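Side-chain contacts in probable uracil-DNA glycosylase (Acanthamoeba polyphaga mimivirus, PDB 5X55), which belongs to the uracil-DNA glycosylase superfamily and is built round a four-stranded parallel sheet with helices packed against it: residues S274-L279 / H300-R305; V293-H298 / D349-I354; I313-H318 / N326-M331. One frame throughout, in Å; residues are numbered along the deposited sequence.

How the contacts relate
Contact 1 opens first along the chain, on helix 273-286, and closes at the end of helix 297-303, joining the two helices that come before and after strand 291-295. Contact 2 opens on that strand before contact 1 has closed, so the two cross. Contact 3 follows contact 1 in series, opening on strand 312-316 and closing a short loop at strand 328-332. That whole loop lies within the much longer one that contact 2 completes by joining strand 291-295 to helix 350-360. Strands 291-295 and 312-316 are neighbours in the parallel sheet, bringing the centres of contacts 2 and 3 within about 8 Å. A probable hydrogen bond between His300 ND1 and Ser330 OG links contacts 1 and 3.

Contact 1 (S274-L279 / H300-R305); sequences SFTADL and HKLCQR
Ala277, in the first half of helix 273-286, and Leu302, near the end of helix 297-303, mark the nearest backbone approach, with their CA atoms 7.8 Å apart. Such a gap has to be bridged by side chains, and just beyond the helix end Arg305 does most of this. It lays its guanidinium flat against the methyl of Ala277, whose CB sits over the centre of one face, 3.4 Å from Arg305 CZ. A small residue suits this place because a single methyl lets the planar group come close to the helix. The arginine starts with CG anti to its carbonyl carbon (chi1 -58°), and the bend at chi3 (70°) brings the end of the chain back beside the alanine. Its charge is met by a salt bridge from NH2 to Asp281, on the same helix as Ala277. Beside this, Thr276 CG2 and Leu302 CD1 make a looser apolar contact at 4.4 Å; the threonine turns its hydroxyl elsewhere, to the backbone oxygens of Ser256 and Trp272. Other faces of the two helices are covered in turn: Phe275 and Leu279 pack on helix 135-142, while Cys303 rests on strands 291-295 and 312-316.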
loop_
_atom_site.group_PDB
_atom_site.type_symbol
_atom_site.label_atom_id
_atom_site.label_comp_id
_atom_site.label_asym_id
_atom_site.label_seq_id
_atom_site.Cartn_x
_atom_site.Cartn_y
_atom_site.Cartn_z
ATOM N N SER A 274 9.748 9.548 -6.278
ATOM C CA SER A 274 10.979 8.889 -6.697
ATOM C C SER A 274 11.244 7.640 -5.861
ATOM O O SER A 274 11.745 6.635 -6.378
ATOM C CB SER A 274 12.165 9.855 -6.606
ATOM O OG SER A 274 11.935 10.992 -7.405
ATOM N N PHE A 275 10.935 7.697 -4.570
ATOM C CA PHE A 275 11.099 6.526 -3.719
ATOM C C PHE A 275 10.213 5.389 -4.200
ATOM O O PHE A 275 10.679 4.263 -4.375
ATOM C CB PHE A 275 10.787 6.890 -2.265
ATOM C CG PHE A 275 10.981 5.752 -1.297
ATOM C CD1 PHE A 275 12.231 5.494 -0.759
ATOM C CD2 PHE A 275 9.907 4.957 -0.918
ATOM C CE1 PHE A 275 12.423 4.447 0.152
ATOM C CE2 PHE A 275 10.076 3.916 -0.009
ATOM C CZ PHE A 275 11.342 3.650 0.524
ATOM N N THR A 276 8.935 5.678 -4.455
ATOM C CA THR A 276 8.022 4.640 -4.928
ATOM C C THR A 276 8.423 4.132 -6.313
ATOM O O THR A 276 8.344 2.925 -6.584
ATOM C CB THR A 276 6.583 5.166 -4.920
ATOM O OG1 THR A 276 6.221 5.546 -3.586
ATOM C CG2 THR A 276 5.608 4.088 -5.403
ATOM N N ALA A 277 8.896 5.021 -7.192
ATOM C CA ALA A 277 9.362 4.559 -8.497
ATOM C C ALA A 277 10.534 3.602 -8.349
ATOM O O ALA A 277 10.574 2.551 -8.999
ATOM C CB ALA A 277 9.744 5.746 -9.380
ATOM N N ASP A 278 11.492 3.934 -7.472
ATOM C CA ASP A 278 12.606 3.023 -7.235
ATOM C C ASP A 278 12.155 1.728 -6.558
ATOM O O ASP A 278 12.765 0.677 -6.771
ATOM C CB ASP A 278 13.682 3.716 -6.397
ATOM C CG ASP A 278 14.565 4.640 -7.221
ATOM O OD1 ASP A 278 14.629 4.471 -8.458
ATOM O OD2 ASP A 278 15.195 5.539 -6.627
ATOM N N LEU A 279 11.101 1.771 -5.752
ATOM C CA LEU A 279 10.598 0.543 -5.144
ATOM C C LEU A 279 9.993 -0.380 -6.199
ATOM O O LEU A 279 10.311 -1.582 -6.252
ATOM C CB LEU A 279 9.587 0.903 -4.053
ATOM C CG LEU A 279 8.821 -0.192 -3.318
ATOM C CD1 LEU A 279 9.756 -1.310 -2.840
ATOM C CD2 LEU A 279 8.036 0.439 -2.148
ATOM N N HIS A 300 -2.717 2.606 -12.132
ATOM C CA HIS A 300 -2.473 2.091 -13.475
ATOM C C HIS A 300 -1.272 2.770 -14.127
ATOM O O HIS A 300 -0.435 2.105 -14.772
ATOM C CB HIS A 300 -3.724 2.289 -14.321
ATOM C CG HIS A 300 -3.585 1.767 -15.715
ATOM N ND1 HIS A 300 -3.940 2.499 -16.827
ATOM C CD2 HIS A 300 -3.108 0.586 -16.175
ATOM C CE1 HIS A 300 -3.709 1.783 -17.910
ATOM N NE2 HIS A 300 -3.208 0.617 -17.543
ATOM N N LYS A 301 -1.180 4.094 -13.982
ATOM C CA LYS A 301 0.025 4.782 -14.416
ATOM C C LYS A 301 1.242 4.150 -13.771
ATOM O O LYS A 301 2.206 3.794 -14.458
ATOM C CB LYS A 301 -0.044 6.271 -14.084
ATOM C CG LYS A 301 1.316 6.959 -14.245
ATOM C CD LYS A 301 1.188 8.475 -14.356
ATOM C CE LYS A 301 0.904 9.123 -13.000
ATOM N NZ LYS A 301 2.017 8.884 -12.041
ATOM N N LEU A 302 1.198 3.949 -12.451
ATOM C CA LEU A 302 2.371 3.360 -11.808
ATOM C C LEU A 302 2.674 1.972 -12.360
ATOM O O LEU A 302 3.841 1.617 -12.535
ATOM C CB LEU A 302 2.180 3.293 -10.299
ATOM C CG LEU A 302 2.168 4.626 -9.587
ATOM C CD1 LEU A 302 2.145 4.337 -8.113
ATOM C CD2 LEU A 302 3.384 5.450 -9.967
ATOM N N CYS A 303 1.644 1.161 -12.620
ATOM C CA CYS A 303 1.884 -0.198 -13.108
ATOM C C CYS A 303 2.382 -0.234 -14.545
ATOM O O CYS A 303 2.838 -1.289 -15.006
ATOM C CB CYS A 303 0.616 -1.033 -12.981
ATOM S SG CYS A 303 0.228 -1.454 -11.241
ATOM N N GLN A 304 2.293 0.874 -15.267
ATOM C CA GLN A 304 2.948 0.941 -16.568
ATOM C C GLN A 304 4.444 1.197 -16.473
ATOM O O GLN A 304 5.098 1.334 -17.509
ATOM C CB GLN A 304 2.265 2.001 -17.418
ATOM C CG GLN A 304 0.880 1.521 -17.780
ATOM C CD GLN A 304 0.123 2.497 -18.600
ATOM O OE1 GLN A 304 0.442 2.711 -19.779
ATOM N NE2 GLN A 304 -0.883 3.125 -17.988
ATOM N N ARG A 305 5.012 1.257 -15.266
ATOM C CA ARG A 305 6.453 1.101 -15.158
ATOM C C ARG A 305 6.876 -0.342 -15.337
ATOM O O ARG A 305 8.074 -0.603 -15.508
ATOM C CB ARG A 305 6.970 1.587 -13.804
ATOM C CG ARG A 305 6.674 3.040 -13.465
ATOM C CD ARG A 305 7.315 3.376 -12.138
ATOM N NE ARG A 305 8.776 3.416 -12.235
ATOM C CZ ARG A 305 9.459 4.509 -12.570
ATOM N NH1 ARG A 305 8.810 5.644 -12.847
ATOM N NH2 ARG A 305 10.780 4.471 -12.636
#

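Contact 2 (V293-H298 / D349-I354); sequences VAWGAH and DHFGKI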
loop_
_atom_site.group_PDB
_atom_site.type_symbol
_atom_site.label_atom_id
_atom_site.label_comp_id
_atom_site.label_asym_id
_atom_site.label_seq_id
_atom_site.Cartn_x
_atom_site.Cartn_y
_atom_site.Cartn_z
ATOM N N VAL A 293 -1.876 -5.342 -9.232
ATOM C CA VAL A 293 -3.298 -5.023 -9.261
ATOM C C VAL A 293 -3.431 -3.509 -9.293
ATOM O O VAL A 293 -2.992 -2.824 -8.359
ATOM C CB VAL A 293 -4.022 -5.615 -8.045
ATOM C CG1 VAL A 293 -5.463 -5.228 -8.065
ATOM C CG2 VAL A 293 -3.869 -7.104 -8.029
ATOM N N ALA A 294 -4.024 -2.984 -10.371
ATOM C CA ALA A 294 -4.143 -1.544 -10.589
ATOM C C ALA A 294 -5.611 -1.135 -10.449
ATOM O O ALA A 294 -6.413 -1.323 -11.369
ATOM C CB ALA A 294 -3.584 -1.154 -11.959
ATOM N N TRP A 295 -5.960 -0.567 -9.296
ATOM C CA TRP A 295 -7.304 -0.068 -9.055
ATOM C C TRP A 295 -7.292 1.464 -9.193
ATOM O O TRP A 295 -6.778 2.174 -8.319
ATOM C CB TRP A 295 -7.785 -0.510 -7.679
ATOM C CG TRP A 295 -8.021 -2.009 -7.501
ATOM C CD1 TRP A 295 -8.340 -2.931 -8.466
ATOM C CD2 TRP A 295 -7.966 -2.734 -6.255
ATOM N NE1 TRP A 295 -8.490 -4.187 -7.891
ATOM C CE2 TRP A 295 -8.264 -4.086 -6.540
ATOM C CE3 TRP A 295 -7.697 -2.362 -4.929
ATOM C CZ2 TRP A 295 -8.293 -5.065 -5.554
ATOM C CZ3 TRP A 295 -7.735 -3.347 -3.937
ATOM C CH2 TRP A 295 -8.023 -4.681 -4.262
ATOM N N GLY A 296 -7.867 1.970 -10.288
ATOM C CA GLY A 296 -7.870 3.389 -10.563
ATOM C C GLY A 296 -6.727 3.819 -11.475
ATOM O O GLY A 296 -5.761 3.089 -11.727
ATOM N N ALA A 297 -6.848 5.051 -11.971
ATOM C CA ALA A 297 -5.954 5.534 -13.023
ATOM C C ALA A 297 -4.543 5.791 -12.505
ATOM O O ALA A 297 -3.556 5.514 -13.199
ATOM C CB ALA A 297 -6.539 6.804 -13.646
ATOM N N HIS A 298 -4.428 6.308 -11.286
ATOM C CA HIS A 298 -3.120 6.558 -10.690
ATOM C C HIS A 298 -2.312 5.264 -10.512
ATOM O O HIS A 298 -1.138 5.181 -10.905
ATOM C CB HIS A 298 -3.312 7.266 -9.346
ATOM C CG HIS A 298 -2.041 7.423 -8.587
ATOM N ND1 HIS A 298 -1.091 8.361 -8.926
ATOM C CD2 HIS A 298 -1.520 6.704 -7.564
ATOM C CE1 HIS A 298 -0.051 8.239 -8.118
ATOM N NE2 HIS A 298 -0.289 7.245 -7.280
ATOM N N ASP A 349 -13.348 -10.180 -11.296
ATOM C CA ASP A 349 -13.004 -11.102 -10.220
ATOM C C ASP A 349 -11.505 -10.964 -9.958
ATOM O O ASP A 349 -10.696 -11.807 -10.348
ATOM C CB ASP A 349 -13.403 -12.517 -10.595
ATOM C CG ASP A 349 -13.144 -13.519 -9.491
ATOM O OD1 ASP A 349 -12.780 -13.127 -8.366
ATOM O OD2 ASP A 349 -13.347 -14.719 -9.747
ATOM N N HIS A 350 -11.142 -9.864 -9.278
ATOM C CA HIS A 350 -9.731 -9.560 -9.030
ATOM C C HIS A 350 -9.008 -10.730 -8.376
ATOM O O HIS A 350 -7.933 -11.147 -8.826
ATOM C CB HIS A 350 -9.606 -8.326 -8.146
ATOM C CG HIS A 350 -10.477 -7.194 -8.583
ATOM N ND1 HIS A 350 -10.068 -6.251 -9.499
ATOM C CD2 HIS A 350 -11.746 -6.868 -8.246
ATOM C CE1 HIS A 350 -11.046 -5.393 -9.709
ATOM N NE2 HIS A 350 -12.071 -5.738 -8.951
ATOM N N PHE A 351 -9.593 -11.266 -7.305
ATOM C CA PHE A 351 -8.916 -12.273 -6.503
ATOM C C PHE A 351 -8.992 -13.641 -7.151
ATOM O O PHE A 351 -8.075 -14.449 -6.979
ATOM C CB PHE A 351 -9.506 -12.256 -5.093
ATOM C CG PHE A 351 -9.398 -10.899 -4.451
ATOM C CD1 PHE A 351 -8.253 -10.539 -3.751
ATOM C CD2 PHE A 351 -10.409 -9.952 -4.611
ATOM C CE1 PHE A 351 -8.129 -9.267 -3.189
ATOM C CE2 PHE A 351 -10.302 -8.683 -4.039
ATOM C CZ PHE A 351 -9.152 -8.333 -3.342
ATOM N N GLY A 352 -10.060 -13.909 -7.906
ATOM C CA GLY A 352 -10.068 -15.081 -8.761
ATOM C C GLY A 352 -8.952 -15.040 -9.787
ATOM O O GLY A 352 -8.279 -16.043 -10.025
ATOM N N LYS A 353 -8.712 -13.868 -10.376
ATOM C CA LYS A 353 -7.620 -13.744 -11.337
ATOM C C LYS A 353 -6.257 -13.935 -10.670
ATOM O O LYS A 353 -5.370 -14.597 -11.236
ATOM C CB LYS A 353 -7.707 -12.392 -12.050
ATOM C CG LYS A 353 -8.997 -12.235 -12.796
ATOM C CD LYS A 353 -8.850 -11.518 -14.119
ATOM C CE LYS A 353 -8.645 -10.033 -13.932
ATOM N NZ LYS A 353 -8.797 -9.304 -15.241
ATOM N N ILE A 354 -6.066 -13.364 -9.470
ATOM C CA ILE A 354 -4.827 -13.613 -8.730
ATOM C C ILE A 354 -4.644 -15.107 -8.483
ATOM O O ILE A 354 -3.548 -15.661 -8.643
ATOM C CB ILE A 354 -4.824 -12.836 -7.404
ATOM C CG1 ILE A 354 -4.757 -11.332 -7.654
ATOM C CG2 ILE A 354 -3.672 -13.324 -6.511
ATOM C CD1 ILE A 354 -5.136 -10.493 -6.437
#
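Strand 293-295, with Val293 and Trp295, and helix 350-354, with His350, Phe351 and Ile354, run nearly antiparallel, their axes 11.0 Å apart at an angle of 166°. Trp295 has CG anti to its carbonyl carbon (chi1 -67°), which sends the indole toward the helix. There it turns its edge toward the face of His350 in a T-shaped pair, with the five-membered ring and the imidazole at 83° and their centroids 4.5 Å apart. The indole NE1 leads, coming within 3.1 Å of His350 ND1. Farther round the indole rim, Phe351 CZ meets Trp295 CH2 at 3.9 Å, in the indole plane. This is the alpha/beta layering of the family: helix 350-360 covers one face of the parallel sheet, and Val293 and Trp295 both point into the interface. Val293, branched at CB, uses both methyls: CG2 touches Ile354 CD1 at 4.0 Å, while CG1 lies over a face of Trp295, toward its rim. NE2 of His350 is tied to the backbone oxygen of Phe345, whose ring stacks on the imidazole; bond and stack together limit how the histidine can turn. At the helix start Asp349 is the N-cap, accepting from Gly352 N at OD1 over 2.9 Å; the absence of a side chain on Gly352 lets the carboxylate lie close. His233 NE2 is also hydrogen-bonded to that oxygen.

Contact 3 (I313-H318 / N326-M331); sequences IITSSH and NTMTSM
Thr315, near the end of strand 312-316, opens the contact with its methyl: CG2 stands 3.5 Å from Met328 CE, the two side chains meeting at about a right angle. Threonine suits the strand through its branched CB, which here offers a methyl to the methionine. Ser316 turns its side chain from the second segment and bonds OG to Ser317 O over 2.9 Å; across the contact it presents its backbone oxygen, 3.4 Å from Met328 CE and 3.6 Å from Met328 SD. Met328 covers both residues because its CG lies roughly anti to the backbone N (chi1 150°) and its chain then bends at chi3, carrying the terminal methyl over the strand. A long, flexible residue is apt here. At Ser317 the backbones come nearest, with its CA 5.0 Å from that of Met328. Ser317 CB packs on Met328 CB at 3.7 Å, and its OG lies 3.1 Å from Asn326 O. The chain then enters, at His318, the His-Pro-Ser-Pro sequence known from family 1 uracil-DNA glycosylases. The chemistry centres on the hydroxyl of Ser317. Its single proton has two backbone oxygens to choose from, Asn326 O and the stronger partner Ser323 O, while Phe345 N is also bonded to OG. Ser317 OG thus joins the end of the strand to the loop that carries Ser323 and Asn326 and to the backbone at Phe345.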
loop_
_atom_site.group_PDB
_atom_site.type_symbol
_atom_site.label_atom_id
_atom_site.label_comp_id
_atom_site.label_asym_id
_atom_site.label_seq_id
_atom_site.Cartn_x
_atom_site.Cartn_y
_atom_site.Cartn_z
ATOM N N ILE A 313 -0.463 -7.890 -14.904
ATOM C CA ILE A 313 -1.093 -6.641 -14.468
ATOM C C ILE A 313 -2.601 -6.731 -14.674
ATOM O O ILE A 313 -3.069 -6.956 -15.798
ATOM C CB ILE A 313 -0.533 -5.418 -15.208
ATOM C CG1 ILE A 313 0.995 -5.354 -15.066
ATOM C CG2 ILE A 313 -1.175 -4.156 -14.658
ATOM C CD1 ILE A 313 1.661 -4.332 -15.964
ATOM N N ILE A 314 -3.353 -6.507 -13.601
ATOM C CA ILE A 314 -4.816 -6.593 -13.572
ATOM C C ILE A 314 -5.332 -5.197 -13.283
ATOM O O ILE A 314 -4.953 -4.599 -12.266
ATOM C CB ILE A 314 -5.308 -7.561 -12.483
ATOM C CG1 ILE A 314 -4.811 -8.984 -12.716
ATOM C CG2 ILE A 314 -6.818 -7.551 -12.383
ATOM C CD1 ILE A 314 -5.085 -9.889 -11.496
ATOM N N THR A 315 -6.203 -4.681 -14.155
ATOM C CA THR A 315 -6.606 -3.283 -14.103
ATOM C C THR A 315 -8.122 -3.142 -14.094
ATOM O O THR A 315 -8.820 -3.786 -14.879
ATOM C CB THR A 315 -6.031 -2.497 -15.295
ATOM O OG1 THR A 315 -4.619 -2.707 -15.369
ATOM C CG2 THR A 315 -6.271 -1.035 -15.102
ATOM N N SER A 316 -8.619 -2.260 -13.239
ATOM C CA SER A 316 -10.030 -1.901 -13.231
ATOM C C SER A 316 -10.157 -0.513 -12.617
ATOM O O SER A 316 -9.159 0.129 -12.283
ATOM C CB SER A 316 -10.842 -2.914 -12.434
ATOM O OG SER A 316 -10.603 -2.700 -11.051
ATOM N N SER A 317 -11.397 -0.061 -12.441
ATOM C CA SER A 317 -11.604 1.173 -11.702
ATOM C C SER A 317 -11.396 0.938 -10.202
ATOM O O SER A 317 -11.319 -0.196 -9.711
ATOM C CB SER A 317 -13.005 1.738 -11.949
ATOM O OG SER A 317 -13.971 1.103 -11.114
ATOM N N HIS A 318 -11.341 2.050 -9.477
ATOM C CA HIS A 318 -11.083 2.038 -8.049
ATOM C C HIS A 318 -12.329 1.602 -7.273
ATOM O O HIS A 318 -13.460 1.905 -7.676
ATOM C CB HIS A 318 -10.655 3.435 -7.605
ATOM C CG HIS A 318 -10.065 3.501 -6.227
ATOM N ND1 HIS A 318 -10.838 3.604 -5.091
ATOM C CD2 HIS A 318 -8.777 3.527 -5.806
ATOM C CE1 HIS A 318 -10.056 3.682 -4.029
ATOM N NE2 HIS A 318 -8.801 3.627 -4.434
ATOM N N ASN A 326 -18.526 2.079 -12.073
ATOM C CA ASN A 326 -18.290 2.671 -13.378
ATOM C C ASN A 326 -16.994 2.140 -13.967
ATOM O O ASN A 326 -16.037 1.858 -13.238
ATOM C CB ASN A 326 -18.210 4.193 -13.279
ATOM C CG ASN A 326 -19.485 4.798 -12.743
ATOM O OD1 ASN A 326 -20.582 4.325 -13.056
ATOM N ND2 ASN A 326 -19.354 5.838 -11.922
ATOM N N THR A 327 -16.968 2.013 -15.294
ATOM C CA THR A 327 -15.705 1.828 -16.001
ATOM C C THR A 327 -14.758 2.993 -15.704
ATOM O O THR A 327 -15.145 4.035 -15.181
ATOM C CB THR A 327 -15.912 1.753 -17.514
ATOM O OG1 THR A 327 -16.338 3.036 -17.993
ATOM C CG2 THR A 327 -16.935 0.711 -17.873
ATOM N N MET A 328 -13.502 2.813 -16.067
ATOM C CA MET A 328 -12.492 3.841 -15.874
ATOM C C MET A 328 -11.798 4.089 -17.198
ATOM O O MET A 328 -11.569 3.152 -17.964
ATOM C CB MET A 328 -11.455 3.419 -14.825
ATOM C CG MET A 328 -10.083 4.018 -15.057
ATOM S SD MET A 328 -8.819 3.278 -14.040
ATOM C CE MET A 328 -8.180 1.934 -15.022
ATOM N N THR A 329 -11.446 5.339 -17.461
ATOM C CA THR A 329 -10.625 5.673 -18.613
ATOM C C THR A 329 -9.239 6.090 -18.135
ATOM O O THR A 329 -9.108 6.914 -17.228
ATOM C CB THR A 329 -11.289 6.765 -19.451
ATOM O OG1 THR A 329 -12.511 6.247 -19.990
ATOM C CG2 THR A 329 -10.410 7.139 -20.593
ATOM N N SER A 330 -8.210 5.495 -18.718
ATOM C CA SER A 330 -6.859 5.707 -18.235
ATOM C C SER A 330 -5.892 5.757 -19.405
ATOM O O SER A 330 -6.015 4.984 -20.363
ATOM C CB SER A 330 -6.448 4.600 -17.264
ATOM O OG SER A 330 -5.133 4.797 -16.797
ATOM N N MET A 331 -4.915 6.654 -19.298
ATOM C CA MET A 331 -3.945 6.854 -20.364
ATOM C C MET A 331 -3.063 5.620 -20.494
ATOM O O MET A 331 -2.462 5.159 -19.518
ATOM C CB MET A 331 -3.108 8.098 -20.085
ATOM C CG MET A 331 -2.058 8.392 -21.152
ATOM S SD MET A 331 -2.725 8.541 -22.826
ATOM C CE MET A 331 -3.522 10.147 -22.732
#